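PDB 2PYX: tryptophan halogenase from Shewanella frigidimarina, which probably acts as a flavin-dependent monooxygenase of the tryptophan halogenase family, binding FAD and perhaps halogenating tryptophan or a related substrate. Local coordinates for residues A256-V261 against W283-G288. Sequence-based numbering, arbitrary orientation.
Sequences ALAIQV and WIWDIG
Ala256 and Ala258 receive the six-membered ring of Trp285, a worked example of how a large side chain can span two strands of a sheet that do not pair directly. At Ala256 the methyl carbon CB points across at the rim of the indole, near the ring plane, with CB 4.3 Å from Trp285 CZ3. Leu257, between the two alanines, projects from the other face of the strand and packs on helix 306-317. Ala258, on the same side of its strand as Ala256, offers its CB obliquely to the neighbouring part of the ring, 4.0 Å from Trp285 CZ2 and 4.1 Å from Trp285 CH2. The contact is thus purely apolar, made by two methyl groups and one benzo ring, and buries just 98 Å² over both sides. The backbones stay far apart, the CA atoms of Ala258 and Trp285 being 9.0 Å from each other. Trp285 bridges the gap because its CG stands between the backbone N and carbonyl carbon (chi1 80°), which lays the indole over the intervening strand so that its benzo ring reaches the alanines. Its side chain also touches Pro359 and lies about 10 Å from that of Lys89, the predicted active-site residue. The strand between is 292-299, antiparallel to both 255-262 and 282-288; strand 330-333 bonds to the backbone of Ala256 and Ala258, strand 274-279 flanks 282-288, and helix 306-317 also meets Ile284 through Tyr316.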
loop_
_atom_site.group_PDB
_atom_site.type_symbol
_atom_site.label_atom_id
_atom_site.label_comp_id
_atom_site.label_asym_id
_atom_site.label_seq_id
_atom_site.Cartn_x
_atom_site.Cartn_y
_atom_site.Cartn_z
ATOM N N ALA A 256 -8.591 -12.415 8.920
ATOM C CA ALA A 256 -7.140 -12.449 9.006
ATOM C C ALA A 256 -6.781 -12.942 10.389
ATOM O O ALA A 256 -7.404 -12.575 11.390
ATOM C CB ALA A 256 -6.547 -11.091 8.754
ATOM N N LEU A 257 -5.779 -13.783 10.407
ATOM C CA LEU A 257 -5.255 -14.286 11.658
ATOM C C LEU A 257 -3.772 -13.910 11.681
ATOM O O LEU A 257 -2.971 -14.463 10.911
ATOM C CB LEU A 257 -5.473 -15.780 11.727
ATOM C CG LEU A 257 -5.035 -16.411 13.038
ATOM C CD1 LEU A 257 -5.933 -15.952 14.213
ATOM C CD2 LEU A 257 -5.031 -17.938 12.878
ATOM N N ALA A 258 -3.413 -13.019 12.625
ATOM C CA ALA A 258 -2.117 -12.332 12.602
ATOM C C ALA A 258 -1.296 -12.569 13.872
ATOM O O ALA A 258 -1.856 -12.753 14.956
ATOM C CB ALA A 258 -2.337 -10.871 12.432
ATOM N N ILE A 259 0.025 -12.549 13.725
ATOM C CA ILE A 259 0.914 -12.850 14.852
ATOM C C ILE A 259 2.311 -12.297 14.574
ATOM O O ILE A 259 2.769 -12.249 13.429
ATOM C CB ILE A 259 0.949 -14.372 15.103
ATOM C CG1 ILE A 259 1.581 -14.678 16.473
ATOM C CG2 ILE A 259 1.655 -15.121 14.013
ATOM C CD1 ILE A 259 1.401 -16.112 16.910
ATOM N N GLN A 260 3.004 -11.877 15.623
ATOM C CA GLN A 260 4.414 -11.553 15.437
ATOM C C GLN A 260 5.255 -12.806 15.706
ATOM O O GLN A 260 4.860 -13.688 16.473
ATOM C CB GLN A 260 4.845 -10.337 16.245
ATOM C CG GLN A 260 4.501 -10.322 17.682
ATOM C CD GLN A 260 5.269 -9.245 18.423
ATOM O OE1 GLN A 260 6.349 -9.501 18.956
ATOM N NE2 GLN A 260 4.727 -8.031 18.442
ATOM N N VAL A 261 6.377 -12.892 15.001
ATOM C CA VAL A 261 7.232 -14.072 14.934
ATOM C C VAL A 261 8.693 -13.604 15.136
ATOM O O VAL A 261 9.238 -12.886 14.303
ATOM C CB VAL A 261 7.121 -14.733 13.528
ATOM C CG1 VAL A 261 8.019 -15.937 13.406
ATOM C CG2 VAL A 261 5.673 -15.099 13.201
ATOM N N TRP A 283 -4.037 -16.716 1.702
ATOM C CA TRP A 283 -2.593 -16.545 1.569
ATOM C C TRP A 283 -2.050 -15.982 2.856
ATOM O O TRP A 283 -2.758 -15.305 3.625
ATOM C CB TRP A 283 -2.260 -15.648 0.365
ATOM C CG TRP A 283 -2.818 -14.262 0.456
ATOM C CD1 TRP A 283 -4.096 -13.830 0.110
ATOM C CD2 TRP A 283 -2.122 -13.097 0.916
ATOM N NE1 TRP A 283 -4.205 -12.483 0.362
ATOM C CE2 TRP A 283 -3.013 -12.005 0.835
ATOM C CE3 TRP A 283 -0.831 -12.858 1.388
ATOM C CZ2 TRP A 283 -2.654 -10.708 1.235
ATOM C CZ3 TRP A 283 -0.445 -11.559 1.715
ATOM C CH2 TRP A 283 -1.364 -10.495 1.639
ATOM N N ILE A 284 -0.758 -16.254 3.088
ATOM C CA ILE A 284 -0.069 -15.790 4.274
ATOM C C ILE A 284 0.976 -14.724 3.964
ATOM O O ILE A 284 1.810 -14.942 3.084
ATOM C CB ILE A 284 0.582 -16.970 4.978
ATOM C CG1 ILE A 284 -0.519 -17.798 5.626
ATOM C CG2 ILE A 284 1.558 -16.531 6.035
ATOM C CD1 ILE A 284 -0.043 -19.128 6.270
ATOM N N TRP A 285 0.859 -13.572 4.631
ATOM C CA TRP A 285 1.837 -12.490 4.486
ATOM C C TRP A 285 2.968 -12.707 5.477
ATOM O O TRP A 285 2.789 -13.351 6.523
ATOM C CB TRP A 285 1.237 -11.111 4.679
ATOM C CG TRP A 285 1.030 -10.663 6.089
ATOM C CD1 TRP A 285 1.982 -10.283 6.993
ATOM C CD2 TRP A 285 -0.232 -10.460 6.733
ATOM N NE1 TRP A 285 1.385 -9.852 8.159
ATOM C CE2 TRP A 285 0.022 -9.966 8.019
ATOM C CE3 TRP A 285 -1.567 -10.654 6.334
ATOM C CZ2 TRP A 285 -1.011 -9.661 8.912
ATOM C CZ3 TRP A 285 -2.574 -10.372 7.223
ATOM C CH2 TRP A 285 -2.293 -9.889 8.500
ATOM N N ASP A 286 4.142 -12.188 5.124
ATOM C CA ASP A 286 5.313 -12.360 5.975
ATOM C C ASP A 286 6.129 -11.095 5.733
ATOM O O ASP A 286 6.652 -10.907 4.637
ATOM C CB ASP A 286 6.029 -13.666 5.628
ATOM C CG ASP A 286 7.143 -14.016 6.612
ATOM O OD1 ASP A 286 7.803 -13.081 7.130
ATOM O OD2 ASP A 286 7.378 -15.241 6.794
ATOM N N ILE A 287 6.172 -10.225 6.734
ATOM C CA ILE A 287 6.793 -8.881 6.655
ATOM C C ILE A 287 7.977 -8.906 7.615
ATOM O O ILE A 287 7.791 -9.060 8.822
ATOM C CB ILE A 287 5.783 -7.787 7.074
ATOM C CG1 ILE A 287 4.804 -7.540 5.909
ATOM C CG2 ILE A 287 6.456 -6.470 7.435
ATOM C CD1 ILE A 287 3.656 -6.639 6.244
ATOM N N GLY A 288 9.172 -8.692 7.082
ATOM C CA GLY A 288 10.405 -8.727 7.873
ATOM C C GLY A 288 10.805 -7.342 8.346
ATOM O O GLY A 288 11.088 -6.445 7.526
#